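Local coordinates for protein charybdin (Charybdis maritima, PDB 2B7U) that belongs to the ribosome-inactivating proteins, a family with a mixed alpha/beta fold in which a beta-sheet packs against helices, at residues 93-98 with 117-122; 109-114 with 156-161. All coordinates share one frame; numbering follows the deposited sequence.

Overall arrangement
Both contacts lie on the same side of the chain's centre, each about 13 Å from it, and their own centres are about 7 Å apart. Along the chain their segments alternate: 93-98, 109-114, 117-122, then 156-161. Strand 91-93 and edge strand 109-110 run parallel at one side of the mixed sheet. Interaction 1 joins the loop after the first of these to helix 117-124, whereas interaction 2 ties the loop after the second to helix 151-170. The two meet directly: Glu-93 O accepts from Leu-111 N, Glu-119 OE1 accepts from Gly-114 N, and Leu-120 packs on Phe-113. The edge of the sheet is thus held to both helices by side chains of its two neighbouring loops.

Interaction 1 (93-98 with 117-122); sequences ELERPS and YEELAA
Leu-94 and Leu-120 make the apolar part of this contact, methyl to methyl, with CD2 of Leu-94 4.3 Å from CD2 of Leu-120. Both residues are buried, and the pair extends to helix 151-170, where Leu-94 rests on Leu-158 and Leu-120 on Ile-159.

The rest is carried by charged side chains nearer the surface. Glu-119 has CG anti to its carbonyl carbon (chi1 -66°) and an extended chain beyond, which carries the carboxylate from the helix toward the loop. There its OE1 accepts the backbone N-H of Gly-114. Glu-95 brings up a second carboxylate, crossing Glu-119 at about a right angle with the two planes 85° apart. OE2 of Glu-95 comes to 3.9 Å from OE1 of Glu-119, a like-charge approach. Water 1 lies 3.2 Å from Glu-95 OE2 and 2.9 Å from Glu-119 OE2, placed to donate to either, with too few protons for all the acceptors near it.

Arg-96 may offset part of this charge. Its chain, bent at chi2 and chi3, puts NH1 4.1 Å from OE2 of Glu-119, but the oxygen lies well out of the guanidinium plane, so charge alone acts here. In the conformer given, one of two, the contact buries NH1 without a hydrogen-bond partner in the model.

On the loop side, Arg-81 NH1 from strand 80-84 is bonded to the carbonyl oxygens of Leu-94 and Glu-95. The loop leaving strand 91-93 thus docks on helix 117-124, near the edge of the mixed sheet in the alpha/beta fold of the ribosome-inactivating proteins.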
ATOM      1  N   GLU A  93       5.465  13.334   8.728  1.00 16.41           N
ATOM      2  CA  GLU A  93       6.214  12.251   8.131  1.00 16.01           C
ATOM      3  C   GLU A  93       6.415  11.098   9.112  1.00 14.83           C
ATOM      4  O   GLU A  93       6.777  11.321  10.270  1.00 14.55           O
ATOM      5  CB  GLU A  93       7.573  12.803   7.646  1.00 15.66           C
ATOM      6  CG  GLU A  93       8.502  11.770   7.091  1.00 18.00           C
ATOM      7  CD  GLU A  93       9.743  12.341   6.436  1.00 18.51           C
ATOM      8  OE1 GLU A  93      10.678  11.530   6.206  1.00 24.04           O
ATOM      9  OE2 GLU A  93       9.789  13.558   6.148  1.00 20.46           O
ATOM     10  N   LEU A  94       6.213   9.876   8.631  1.00 15.16           N
ATOM     11  CA  LEU A  94       6.362   8.666   9.429  1.00 16.71           C
ATOM     12  C   LEU A  94       7.836   8.322   9.560  1.00 18.02           C
ATOM     13  O   LEU A  94       8.617   8.522   8.639  1.00 18.49           O
ATOM     14  CB  LEU A  94       5.602   7.493   8.791  1.00 16.60           C
ATOM     15  CG  LEU A  94       4.075   7.586   8.944  1.00 18.30           C
ATOM     16  CD1 LEU A  94       3.442   8.536   7.943  1.00 21.53           C
ATOM     17  CD2 LEU A  94       3.416   6.205   8.797  1.00 20.28           C
ATOM     18  N   GLU A  95       8.211   7.826  10.726  1.00 18.95           N
ATOM     19  CA  GLU A  95       9.580   7.391  10.983  1.00 20.90           C
ATOM     20  C   GLU A  95      10.020   6.268  10.049  1.00 21.93           C
ATOM     21  O   GLU A  95       9.192   5.593   9.487  1.00 20.73           O
ATOM     22  CB  GLU A  95       9.691   6.903  12.435  1.00 20.07           C
ATOM     23  CG  GLU A  95       9.590   8.005  13.475  1.00 20.97           C
ATOM     24  CD  GLU A  95       9.380   7.458  14.885  1.00 21.23           C
ATOM     25  OE1 GLU A  95       9.548   8.215  15.863  1.00 24.46           O
ATOM     26  OE2 GLU A  95       9.025   6.276  15.023  1.00 24.43           O
ATOM     27  N   ARG A  96      11.343   6.070   9.973  1.00 25.31           N
ATOM     28  CA  ARG A  96      12.074   5.057   9.163  1.00 27.22           C
ATOM     29  C   ARG A  96      12.913   5.818   8.139  1.00 28.70           C
ATOM     30  O   ARG A  96      13.899   6.425   8.526  1.00 31.04           O
ATOM     31  CB  ARG A  96      11.176   4.003   8.528  0.65 28.36           C
ATOM     32  CG  ARG A  96      10.385   3.178   9.543  0.65 29.65           C
ATOM     33  CD  ARG A  96      11.210   2.145  10.279  0.65 30.25           C
ATOM     34  NE  ARG A  96      10.780   0.807   9.896  0.65 31.58           N
ATOM     35  CZ  ARG A  96       9.565   0.308  10.129  0.65 28.49           C
ATOM     36  NH1 ARG A  96       8.623   1.028  10.721  0.65 23.75           N
ATOM     37  NH2 ARG A  96       9.286  -0.925   9.729  0.65 29.10           N
ATOM     38  N   PRO A  97      12.497   5.849   6.867  1.00 31.06           N
ATOM     39  CA  PRO A  97      13.129   6.459   5.688  1.00 31.53           C
ATOM     40  C   PRO A  97      13.993   7.705   5.911  1.00 33.63           C
ATOM     41  O   PRO A  97      13.671   8.554   6.743  1.00 35.00           O
ATOM     42  N   SER A  98      15.073   7.812   5.138  1.00 35.15           N
ATOM     43  CA  SER A  98      16.020   8.917   5.249  1.00 35.97           C
ATOM     44  C   SER A  98      15.977   9.838   4.034  1.00 36.81           C
ATOM     45  O   SER A  98      16.782   9.706   3.107  1.00 38.24           O
ATOM     46  N   TYR A 117       2.546  -1.909  10.494  1.00 22.71           N
ATOM     47  CA  TYR A 117       1.277  -2.063  11.213  1.00 21.61           C
ATOM     48  C   TYR A 117       1.447  -2.318  12.712  1.00 21.55           C
ATOM     49  O   TYR A 117       0.582  -1.928  13.480  1.00 20.71           O
ATOM     50  CB  TYR A 117       0.387  -3.142  10.578  1.00 22.21           C
ATOM     51  CG  TYR A 117      -0.088  -2.772   9.212  1.00 21.72           C
ATOM     52  CD1 TYR A 117       0.214  -3.564   8.119  1.00 23.25           C
ATOM     53  CD2 TYR A 117      -0.827  -1.598   9.005  1.00 24.11           C
ATOM     54  CE1 TYR A 117      -0.206  -3.215   6.854  1.00 23.81           C
ATOM     55  CE2 TYR A 117      -1.264  -1.225   7.733  1.00 22.71           C
ATOM     56  CZ  TYR A 117      -0.941  -2.045   6.661  1.00 25.06           C
ATOM     57  OH  TYR A 117      -1.346  -1.688   5.395  1.00 23.51           O
ATOM     58  N   GLU A 118       2.556  -2.923  13.126  1.00 21.76           N
ATOM     59  CA  GLU A 118       2.856  -3.057  14.547  1.00 23.13           C
ATOM     60  C   GLU A 118       2.925  -1.675  15.200  1.00 21.35           C
ATOM     61  O   GLU A 118       2.339  -1.456  16.271  1.00 21.09           O
ATOM     62  CB  GLU A 118       4.190  -3.800  14.737  1.00 23.75           C
ATOM     63  CG  GLU A 118       4.669  -3.949  16.161  1.00 26.61           C
ATOM     64  CD  GLU A 118       5.890  -4.869  16.270  1.00 27.64           C
ATOM     65  OE1 GLU A 118       6.486  -5.226  15.224  1.00 34.97           O
ATOM     66  OE2 GLU A 118       6.258  -5.243  17.406  1.00 34.87           O
ATOM     67  N   GLU A 119       3.642  -0.757  14.550  1.00 20.82           N
ATOM     68  CA  GLU A 119       3.818   0.600  15.082  1.00 20.99           C
ATOM     69  C   GLU A 119       2.556   1.424  14.947  1.00 19.00           C
ATOM     70  O   GLU A 119       2.195   2.150  15.872  1.00 18.93           O
ATOM     71  CB  GLU A 119       4.975   1.307  14.380  1.00 21.22           C
ATOM     72  CG  GLU A 119       6.330   0.646  14.696  1.00 24.58           C
ATOM     73  CD  GLU A 119       7.528   1.597  14.621  1.00 25.77           C
ATOM     74  OE1 GLU A 119       7.336   2.808  14.396  1.00 30.44           O
ATOM     75  OE2 GLU A 119       8.679   1.116  14.811  1.00 30.36           O
ATOM     76  N   LEU A 120       1.865   1.292  13.820  1.00 17.41           N
ATOM     77  CA  LEU A 120       0.611   2.037  13.633  1.00 16.98           C
ATOM     78  C   LEU A 120      -0.460   1.571  14.588  1.00 16.34           C
ATOM     79  O   LEU A 120      -1.174   2.392  15.142  1.00 16.03           O
ATOM     80  CB  LEU A 120       0.090   1.898  12.200  1.00 16.78           C
ATOM     81  CG  LEU A 120       0.770   2.742  11.123  1.00 18.10           C
ATOM     82  CD1 LEU A 120       0.357   2.175   9.759  1.00 20.51           C
ATOM     83  CD2 LEU A 120       0.467   4.230  11.217  1.00 19.02           C
ATOM     84  N   ALA A 121      -0.592   0.254  14.756  1.00 16.68           N
ATOM     85  CA  ALA A 121      -1.580  -0.290  15.693  1.00 16.79           C
ATOM     86  C   ALA A 121      -1.316   0.162  17.130  1.00 16.39           C
ATOM     87  O   ALA A 121      -2.242   0.484  17.851  1.00 16.71           O
ATOM     88  CB  ALA A 121      -1.595  -1.829  15.612  1.00 17.77           C
ATOM     89  N   ALA A 122      -0.050   0.188  17.535  1.00 16.39           N
ATOM     90  CA  ALA A 122       0.296   0.671  18.881  1.00 16.61           C
ATOM     91  C   ALA A 122      -0.055   2.139  19.055  1.00 16.33           C
ATOM     92  O   ALA A 122      -0.583   2.520  20.083  1.00 17.30           O
ATOM     93  CB  ALA A 122       1.760   0.451  19.159  1.00 16.80           C
TER
HETATM   94  O   HOH W   1      10.178   3.440  13.988  1.00 44.84           O

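Interaction 2 (109-114 with 156-161)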
ATOM      1  N   GLU A 109       7.224  17.522   9.970  1.00 22.07           N
ATOM      2  CA  GLU A 109       7.319  17.199  11.383  1.00 22.79           C
ATOM      3  C   GLU A 109       7.225  15.679  11.493  1.00 21.62           C
ATOM      4  O   GLU A 109       6.336  15.093  10.912  1.00 20.35           O
ATOM      5  CB  GLU A 109       6.160  17.885  12.110  1.00 22.80           C
ATOM      6  CG  GLU A 109       5.952  17.483  13.562  1.00 25.73           C
ATOM      7  CD  GLU A 109       5.012  18.435  14.275  1.00 26.95           C
ATOM      8  OE1 GLU A 109       3.947  17.990  14.752  1.00 34.13           O
ATOM      9  OE2 GLU A 109       5.313  19.648  14.325  1.00 33.19           O
ATOM     10  N   LEU A 110       8.164  15.036  12.174  1.00 20.63           N
ATOM     11  CA  LEU A 110       8.134  13.601  12.307  1.00 20.78           C
ATOM     12  C   LEU A 110       7.098  13.170  13.315  1.00 20.35           C
ATOM     13  O   LEU A 110       7.036  13.711  14.432  1.00 19.28           O
ATOM     14  CB  LEU A 110       9.493  13.049  12.728  1.00 21.82           C
ATOM     15  CG  LEU A 110      10.578  13.176  11.669  1.00 23.84           C
ATOM     16  CD1 LEU A 110      11.961  13.139  12.345  1.00 26.65           C
ATOM     17  CD2 LEU A 110      10.428  12.117  10.593  1.00 25.75           C
ATOM     18  N   LEU A 111       6.323  12.172  12.923  1.00 18.86           N
ATOM     19  CA  LEU A 111       5.363  11.487  13.784  1.00 18.89           C
ATOM     20  C   LEU A 111       6.112  10.532  14.709  1.00 19.59           C
ATOM     21  O   LEU A 111       7.284  10.187  14.464  1.00 19.45           O
ATOM     22  CB  LEU A 111       4.380  10.685  12.930  1.00 18.49           C
ATOM     23  CG  LEU A 111       3.531  11.538  11.989  1.00 17.31           C
ATOM     24  CD1 LEU A 111       2.897  10.692  10.898  1.00 16.22           C
ATOM     25  CD2 LEU A 111       2.465  12.277  12.800  1.00 18.87           C
ATOM     26  N   GLU A 112       5.424  10.085  15.755  1.00 19.92           N
ATOM     27  CA  GLU A 112       6.012   9.194  16.755  1.00 20.55           C
ATOM     28  C   GLU A 112       5.889   7.733  16.366  1.00 20.05           C
ATOM     29  O   GLU A 112       5.964   6.851  17.214  1.00 20.95           O
ATOM     30  CB  GLU A 112       5.338   9.424  18.114  1.00 20.87           C
ATOM     31  CG  GLU A 112       5.508  10.850  18.603  1.00 23.19           C
ATOM     32  CD  GLU A 112       4.880  11.100  19.969  1.00 24.58           C
ATOM     33  OE1 GLU A 112       4.552  12.278  20.265  1.00 30.18           O
ATOM     34  OE2 GLU A 112       4.755  10.135  20.766  1.00 29.55           O
ATOM     35  N   PHE A 113       5.714   7.455  15.081  1.00 18.58           N
ATOM     36  CA  PHE A 113       5.575   6.098  14.609  1.00 18.52           C
ATOM     37  C   PHE A 113       5.995   5.968  13.163  1.00 17.97           C
ATOM     38  O   PHE A 113       6.038   6.949  12.434  1.00 17.03           O
ATOM     39  CB  PHE A 113       4.124   5.597  14.804  1.00 18.94           C
ATOM     40  CG  PHE A 113       3.054   6.526  14.246  1.00 19.11           C
ATOM     41  CD1 PHE A 113       2.616   6.399  12.940  1.00 18.52           C
ATOM     42  CD2 PHE A 113       2.493   7.516  15.039  1.00 18.84           C
ATOM     43  CE1 PHE A 113       1.612   7.255  12.433  1.00 19.97           C
ATOM     44  CE2 PHE A 113       1.506   8.381  14.543  1.00 19.70           C
ATOM     45  CZ  PHE A 113       1.066   8.238  13.240  1.00 18.98           C
ATOM     46  N   GLY A 114       6.359   4.748  12.805  1.00 18.71           N
ATOM     47  CA  GLY A 114       6.662   4.365  11.440  1.00 19.28           C
ATOM     48  C   GLY A 114       5.452   3.754  10.777  1.00 20.40           C
ATOM     49  O   GLY A 114       4.405   3.645  11.394  1.00 20.02           O
ATOM     50  N   ARG A 156      -4.897   5.738  13.301  1.00 16.01           N
ATOM     51  CA  ARG A 156      -6.021   4.920  12.864  1.00 16.80           C
ATOM     52  C   ARG A 156      -6.374   5.248  11.424  1.00 15.00           C
ATOM     53  O   ARG A 156      -6.624   4.374  10.584  1.00 15.42           O
ATOM     54  CB  ARG A 156      -7.245   5.134  13.746  1.00 16.74           C
ATOM     55  CG  ARG A 156      -8.394   4.187  13.398  1.00 19.97           C
ATOM     56  CD  ARG A 156      -9.629   4.485  14.243  1.00 22.39           C
ATOM     57  NE  ARG A 156     -10.583   3.377  14.221  1.00 28.08           N
ATOM     58  CZ  ARG A 156     -11.376   3.087  13.192  1.00 30.99           C
ATOM     59  NH1 ARG A 156     -12.217   2.044  13.261  1.00 30.27           N
ATOM     60  NH2 ARG A 156     -11.332   3.838  12.097  1.00 34.16           N
ATOM     61  N   SER A 157      -6.400   6.539  11.128  1.00 14.46           N
ATOM     62  CA  SER A 157      -6.756   6.988   9.819  1.00 13.78           C
ATOM     63  C   SER A 157      -5.733   6.546   8.768  1.00 13.08           C
ATOM     64  O   SER A 157      -6.109   6.208   7.640  1.00 13.96           O
ATOM     65  CB  SER A 157      -6.902   8.498   9.826  1.00 14.31           C
ATOM     66  OG  SER A 157      -7.947   8.884  10.701  1.00 15.87           O
ATOM     67  N   LEU A 158      -4.447   6.597   9.125  1.00 13.44           N
ATOM     68  CA  LEU A 158      -3.394   6.114   8.224  1.00 14.10           C
ATOM     69  C   LEU A 158      -3.482   4.600   7.976  1.00 14.71           C
ATOM     70  O   LEU A 158      -3.197   4.137   6.853  1.00 13.55           O
ATOM     71  CB  LEU A 158      -2.013   6.531   8.751  1.00 14.91           C
ATOM     72  CG  LEU A 158      -1.716   8.040   8.676  1.00 14.09           C
ATOM     73  CD1 LEU A 158      -0.417   8.400   9.443  1.00 17.64           C
ATOM     74  CD2 LEU A 158      -1.615   8.568   7.224  1.00 15.38           C
ATOM     75  N   ILE A 159      -3.939   3.837   8.975  1.00 14.01           N
ATOM     76  CA  ILE A 159      -4.201   2.420   8.764  1.00 13.53           C
ATOM     77  C   ILE A 159      -5.292   2.235   7.697  1.00 13.62           C
ATOM     78  O   ILE A 159      -5.154   1.424   6.788  1.00 14.05           O
ATOM     79  CB  ILE A 159      -4.613   1.701  10.059  1.00 13.80           C
ATOM     80  CG1 ILE A 159      -3.450   1.695  11.034  1.00 13.73           C
ATOM     81  CG2 ILE A 159      -5.059   0.296   9.761  1.00 14.63           C
ATOM     82  CD1 ILE A 159      -3.799   1.361  12.433  1.00 14.74           C
ATOM     83  N   VAL A 160      -6.377   2.997   7.818  1.00 13.27           N
ATOM     84  CA  VAL A 160      -7.453   2.870   6.853  1.00 12.99           C
ATOM     85  C   VAL A 160      -6.958   3.208   5.435  1.00 13.04           C
ATOM     86  O   VAL A 160      -7.217   2.473   4.472  1.00 13.01           O
ATOM     87  CB  VAL A 160      -8.666   3.763   7.257  1.00 13.45           C
ATOM     88  CG1 VAL A 160      -9.674   3.815   6.152  1.00 13.82           C
ATOM     89  CG2 VAL A 160      -9.287   3.221   8.530  1.00 13.87           C
ATOM     90  N   VAL A 161      -6.226   4.311   5.289  1.00 13.91           N
ATOM     91  CA  VAL A 161      -5.703   4.662   3.981  1.00 14.59           C
ATOM     92  C   VAL A 161      -4.713   3.604   3.458  1.00 14.64           C
ATOM     93  O   VAL A 161      -4.783   3.165   2.297  1.00 14.70           O
ATOM     94  CB  VAL A 161      -5.046   6.042   4.016  1.00 14.90           C
ATOM     95  CG1 VAL A 161      -4.272   6.292   2.730  1.00 17.07           C
ATOM     96  CG2 VAL A 161      -6.093   7.124   4.289  1.00 16.08           C
TER
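Leu-158 of helix 151-170 reaches Leu-111 and Phe-113, in the loop that leaves edge strand 109-110, and so joins the border of the mixed sheet to a long helix of this ribosome-inactivating fold. All three residues are buried, and the contact is purely apolar.

The close part is between Leu-158 and Phe-113. One methyl, CD1, meets the phenyl ring at its edge, near the ring plane, and sits between two carbons of the rim rather than over a face. Phe-113 has CG between its backbone N and carbonyl carbon (chi1 51°), a placement that turns the ring in toward the helix. CB of Leu-111 lies 4.0 Å above the plane of the Phe-113 ring, offset toward the rim.

Leu-111 itself is the looser partner, with its CD1 4.3 Å from CD1 of Leu-158, and the chain on either side of it is exposed. Arg-154 of the same helix also touches Leu-111; Leu-145 of helix 135-147 packs on Leu-158, and Ala-123 of helix 117-124 on Phe-113. At the ring edge, CD1 of Leu-158 stands 3.8 Å from CE1 of Phe-113 and 4.1 Å from its CZ.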